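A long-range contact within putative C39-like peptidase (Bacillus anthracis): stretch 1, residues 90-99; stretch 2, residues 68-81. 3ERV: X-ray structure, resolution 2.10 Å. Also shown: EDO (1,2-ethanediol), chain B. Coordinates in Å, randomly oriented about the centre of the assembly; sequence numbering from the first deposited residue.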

# COMPACT_ATOMS: atom_id res chain seq x y z
N ASN A 90 -3.02 -1.20 12.15
CA ASN A 90 -2.77 0.20 12.42
C ASN A 90 -1.64 0.41 13.41
O ASN A 90 -1.10 1.51 13.52
CB ASN A 90 -4.05 0.92 12.87
CG ASN A 90 -5.17 0.87 11.79
OD1 ASN A 90 -5.09 1.53 10.74
ND2 ASN A 90 -6.19 0.07 12.05
N GLU A 91 -1.25 -0.64 14.13
CA GLU A 91 -0.12 -0.51 15.06
C GLU A 91 1.23 -0.97 14.44
O GLU A 91 2.26 -0.34 14.64
CB GLU A 91 -0.40 -1.22 16.36
CG GLU A 91 0.44 -0.66 17.48
CD GLU A 91 0.44 -1.55 18.73
OE1 GLU A 91 -0.59 -2.24 18.96
OE2 GLU A 91 1.46 -1.56 19.47
N GLY A 92 1.19 -2.04 13.67
CA GLY A 92 2.38 -2.50 12.98
C GLY A 92 2.00 -3.55 11.96
O GLY A 92 0.81 -3.93 11.85
N PHE A 93 3.01 -4.07 11.25
CA PHE A 93 2.77 -5.22 10.41
C PHE A 93 2.35 -6.40 11.28
O PHE A 93 3.04 -6.75 12.24
CB PHE A 93 4.01 -5.59 9.54
CG PHE A 93 3.73 -6.68 8.58
CD1 PHE A 93 3.47 -6.39 7.25
CD2 PHE A 93 3.68 -8.02 9.01
CE1 PHE A 93 3.19 -7.44 6.33
CE2 PHE A 93 3.37 -9.07 8.12
CZ PHE A 93 3.13 -8.79 6.78
N VAL A 94 1.24 -7.05 10.93
CA VAL A 94 0.69 -8.12 11.81
C VAL A 94 1.21 -9.50 11.41
O VAL A 94 0.85 -10.04 10.33
CB VAL A 94 -0.90 -8.15 11.83
CG1 VAL A 94 -1.42 -9.27 12.80
CG2 VAL A 94 -1.48 -6.82 12.22
N GLY A 95 2.05 -10.08 12.27
CA GLY A 95 2.54 -11.39 12.01
C GLY A 95 3.73 -11.42 11.07
O GLY A 95 4.60 -10.52 11.12
N ASN A 96 3.76 -12.44 10.22
CA ASN A 96 4.97 -12.84 9.50
C ASN A 96 5.02 -12.27 8.09
O ASN A 96 4.21 -12.61 7.23
CB ASN A 96 5.10 -14.36 9.50
CG ASN A 96 6.52 -14.82 9.25
OD1 ASN A 96 7.07 -14.59 8.15
ND2 ASN A 96 7.14 -15.44 10.27
N ILE A 97 5.93 -11.31 7.88
CA ILE A 97 6.11 -10.69 6.58
C ILE A 97 6.81 -11.63 5.54
O ILE A 97 6.63 -11.47 4.34
CB ILE A 97 6.90 -9.36 6.73
CG1 ILE A 97 6.78 -8.49 5.46
CG2 ILE A 97 8.37 -9.67 7.16
CD1 ILE A 97 7.16 -7.01 5.73
N TYR A 98 7.55 -12.62 6.03
CA TYR A 98 8.46 -13.42 5.21
C TYR A 98 7.80 -14.68 4.62
O TYR A 98 7.99 -14.99 3.43
CB TYR A 98 9.66 -13.89 6.05
CG TYR A 98 10.54 -12.77 6.52
CD1 TYR A 98 11.26 -11.99 5.61
CD2 TYR A 98 10.65 -12.47 7.88
CE1 TYR A 98 12.06 -10.93 6.05
CE2 TYR A 98 11.46 -11.42 8.32
CZ TYR A 98 12.14 -10.65 7.39
OH TYR A 98 12.91 -9.60 7.85
N THR A 99 7.08 -15.41 5.46
CA THR A 99 6.60 -16.74 5.02
C THR A 99 5.11 -17.05 5.30
O THR A 99 4.64 -16.89 6.42
CB THR A 99 7.48 -17.90 5.55
OG1 THR A 99 6.97 -19.13 5.03
CG2 THR A 99 7.47 -17.97 7.09
C1 EDO B . 8.42 -10.95 10.42
O1 EDO B . 7.18 -10.26 10.31
C2 EDO B . 8.62 -11.62 11.75
O2 EDO B . 7.92 -12.86 11.81
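Stretch 2, residues 68-81: KMKLANEIKKVDFM

Stretch 2 lies on stretch 1 as a helix (68-74) that runs out into a short strand (77-78), and this strand pairs in parallel with Phe93 and Val94. Three backbone hydrogen bonds fix the register: Phe93 N donates to Lys76 O (2.6 Å), Val78 N to Phe93 O (2.8 Å), and Gly95 N to Val78 O (3.0 Å). The donors alternate between the chains, as expected of a parallel ladder, and the last two bonds are nearly straight, at 172° and 173°. Lys77 CA adds a CA-H...O contact to Phe93 O at 3.4 Å. Phe93 thus bridges Lys77 (CA to CA 4.5 Å) and Val94 bridges Val78 (CA to CA 5.1 Å).

Where the CA atoms draw closest (Gly95 CA to Phe80 CA 4.3 Å, Gly92 CA to Lys77 CA 4.4 Å), glycines leave room for the close approach. Gly92 CA lies 3.3 Å from Lys76 O, and a CB there would clash with that same oxygen. Gly95, with phi/psi of 83/-143, adopts a backbone that itself calls for glycine; a CB would also sit tightly against Phe80 CD1.

Waters extend the polar contact beyond the ladder. One donates to Glu91 O (2.6 Å) and accepts from Lys76 NZ (3.1 Å). At the helix, Tyr98 OH binds two more: the first, 2.8 Å from Tyr98 OH, donates to Met69 O (2.8 Å); the second, 2.6 Å from Tyr98 OH, accepts from Asn73 ND2 (3.0 Å). The hydroxyl thus reaches the helix through solvent. Lys77 folds back on its own stretch, its NZ donating to Ala72 O and to Ile75 O, both at 2.9 Å, and so ties the strand to the end of the helix. Ethanediol, probably from the crystallisation liquor, donates from O1 to Gly95 O (2.7 Å) and accepts from Ile97 N (2.9 Å), with Lys77 CD 3.3 Å from the same O1.

Apolar packing fills both faces of the ladder. On the face of Val94 and Val78, Val94 CG2 meets Val78 CG2 at 3.7 Å, while Val94 CG1 approaches Phe80 CD1 at 3.9 Å, oblique to the ring. On the face of Phe93 and Lys77, Phe93 CB meets Ile75 CG2 at 4.1 Å, although the Phe93 ring leads away from stretch 2. Ile97 points toward the helix and places CD1 3.8 Å from Ala72 CB and 4.1 Å from Ile75 CG2. Farther along the helix, Met69 CE sits at the edge of the Tyr98 ring, 4.2 Å from Tyr98 CE1. Together the two stretches bury 718 Å².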

# COMPACT_ATOMS: atom_id res chain seq x y z
N LYS A 68 13.47 -3.69 -0.76
CA LYS A 68 12.36 -4.26 -0.04
C LYS A 68 12.76 -5.05 1.22
O LYS A 68 11.97 -5.12 2.16
CB LYS A 68 11.53 -5.14 -0.96
CG LYS A 68 12.17 -6.51 -1.25
CD LYS A 68 11.50 -7.17 -2.50
CE LYS A 68 11.92 -8.63 -2.60
NZ LYS A 68 11.80 -9.18 -3.97
N MET A 69 13.95 -5.67 1.24
CA MET A 69 14.38 -6.46 2.40
C MET A 69 14.71 -5.57 3.60
O MET A 69 14.44 -5.91 4.77
CB MET A 69 15.61 -7.35 2.05
CG MET A 69 15.37 -8.34 0.82
SD MET A 69 13.97 -9.42 1.16
CE MET A 69 14.49 -10.08 2.78
N LYS A 70 15.32 -4.42 3.34
CA LYS A 70 15.61 -3.50 4.44
C LYS A 70 14.29 -2.96 5.01
O LYS A 70 14.11 -2.86 6.21
CB LYS A 70 16.52 -2.35 3.96
CG LYS A 70 16.90 -1.37 5.08
CD LYS A 70 18.41 -0.99 4.96
CE LYS A 70 18.88 0.06 5.98
NZ LYS A 70 18.25 1.40 5.77
N LEU A 71 13.35 -2.65 4.13
CA LEU A 71 12.07 -2.11 4.58
C LEU A 71 11.27 -3.17 5.35
O LEU A 71 10.53 -2.85 6.33
CB LEU A 71 11.24 -1.58 3.38
CG LEU A 71 11.91 -0.38 2.67
CD1 LEU A 71 11.03 0.04 1.51
CD2 LEU A 71 12.12 0.81 3.63
N ALA A 72 11.40 -4.42 4.88
CA ALA A 72 10.73 -5.53 5.56
C ALA A 72 11.27 -5.73 6.98
O ALA A 72 10.52 -6.13 7.88
CB ALA A 72 10.88 -6.79 4.77
N ASN A 73 12.56 -5.48 7.20
CA ASN A 73 13.06 -5.61 8.54
C ASN A 73 12.68 -4.40 9.39
O ASN A 73 12.48 -4.53 10.59
CB ASN A 73 14.58 -5.80 8.53
CG ASN A 73 15.11 -6.05 9.91
OD1 ASN A 73 16.03 -5.40 10.34
ND2 ASN A 73 14.51 -6.99 10.62
N GLU A 74 12.58 -3.23 8.76
CA GLU A 74 12.37 -1.97 9.49
C GLU A 74 10.94 -1.63 9.86
O GLU A 74 10.72 -0.87 10.78
CB GLU A 74 13.04 -0.81 8.75
CG GLU A 74 14.60 -0.89 8.85
CD GLU A 74 15.29 0.13 7.94
OE1 GLU A 74 14.60 0.76 7.10
OE2 GLU A 74 16.54 0.30 8.06
N ILE A 75 9.98 -2.16 9.11
CA ILE A 75 8.60 -1.90 9.38
C ILE A 75 8.29 -2.34 10.80
O ILE A 75 8.75 -3.38 11.25
CB ILE A 75 7.63 -2.58 8.37
CG1 ILE A 75 6.21 -2.12 8.64
CG2 ILE A 75 7.68 -4.08 8.48
CD1 ILE A 75 5.87 -0.80 8.10
N LYS A 76 7.55 -1.51 11.53
CA LYS A 76 7.16 -1.86 12.90
C LYS A 76 6.27 -3.12 12.82
O LYS A 76 5.42 -3.26 11.92
CB LYS A 76 6.44 -0.68 13.52
CG LYS A 76 5.80 -0.93 14.91
CD LYS A 76 5.24 0.39 15.48
CE LYS A 76 4.81 0.28 16.97
NZ LYS A 76 4.60 1.67 17.54
N LYS A 77 6.49 -4.05 13.73
CA LYS A 77 5.72 -5.29 13.74
C LYS A 77 4.92 -5.48 15.01
O LYS A 77 5.35 -5.06 16.09
CB LYS A 77 6.70 -6.47 13.57
CG LYS A 77 7.47 -6.27 12.23
CD LYS A 77 8.13 -7.44 11.67
CE LYS A 77 8.84 -7.00 10.39
NZ LYS A 77 9.94 -5.98 10.73
N VAL A 78 3.78 -6.17 14.89
CA VAL A 78 3.03 -6.66 16.05
C VAL A 78 2.75 -8.15 15.94
O VAL A 78 2.67 -8.70 14.85
CB VAL A 78 1.72 -5.86 16.27
CG1 VAL A 78 2.01 -4.41 16.55
CG2 VAL A 78 0.76 -5.99 15.06
N ASP A 79 2.63 -8.82 17.07
CA ASP A 79 2.32 -10.23 17.04
C ASP A 79 0.96 -10.48 16.38
O ASP A 79 0.05 -9.67 16.56
CB ASP A 79 2.31 -10.80 18.44
CG ASP A 79 3.67 -11.01 18.97
OD1 ASP A 79 4.63 -10.87 18.18
OD2 ASP A 79 3.80 -11.31 20.17
N PHE A 80 0.85 -11.59 15.64
CA PHE A 80 -0.43 -12.03 15.06
C PHE A 80 -1.54 -12.22 16.15
O PHE A 80 -2.67 -11.75 16.00
CB PHE A 80 -0.26 -13.34 14.31
CG PHE A 80 -1.46 -13.70 13.48
CD1 PHE A 80 -1.68 -13.08 12.25
CD2 PHE A 80 -2.40 -14.63 13.94
CE1 PHE A 80 -2.80 -13.41 11.49
CE2 PHE A 80 -3.52 -14.95 13.19
CZ PHE A 80 -3.73 -14.36 11.96
N MET A 81 -1.16 -12.88 17.23
CA MET A 81 -2.05 -13.13 18.35
C MET A 81 -1.19 -13.18 19.61
O MET A 81 -0.15 -13.84 19.62
CB MET A 81 -2.74 -14.49 18.18
CG MET A 81 -3.57 -14.93 19.46
SD MET A 81 -5.30 -14.55 19.21
CE MET A 81 -5.62 -15.78 18.05
O HOH W 1 14.51 -8.45 5.85
O HOH W 2 12.14 -8.80 10.25
O HOH W 3 2.44 2.14 15.41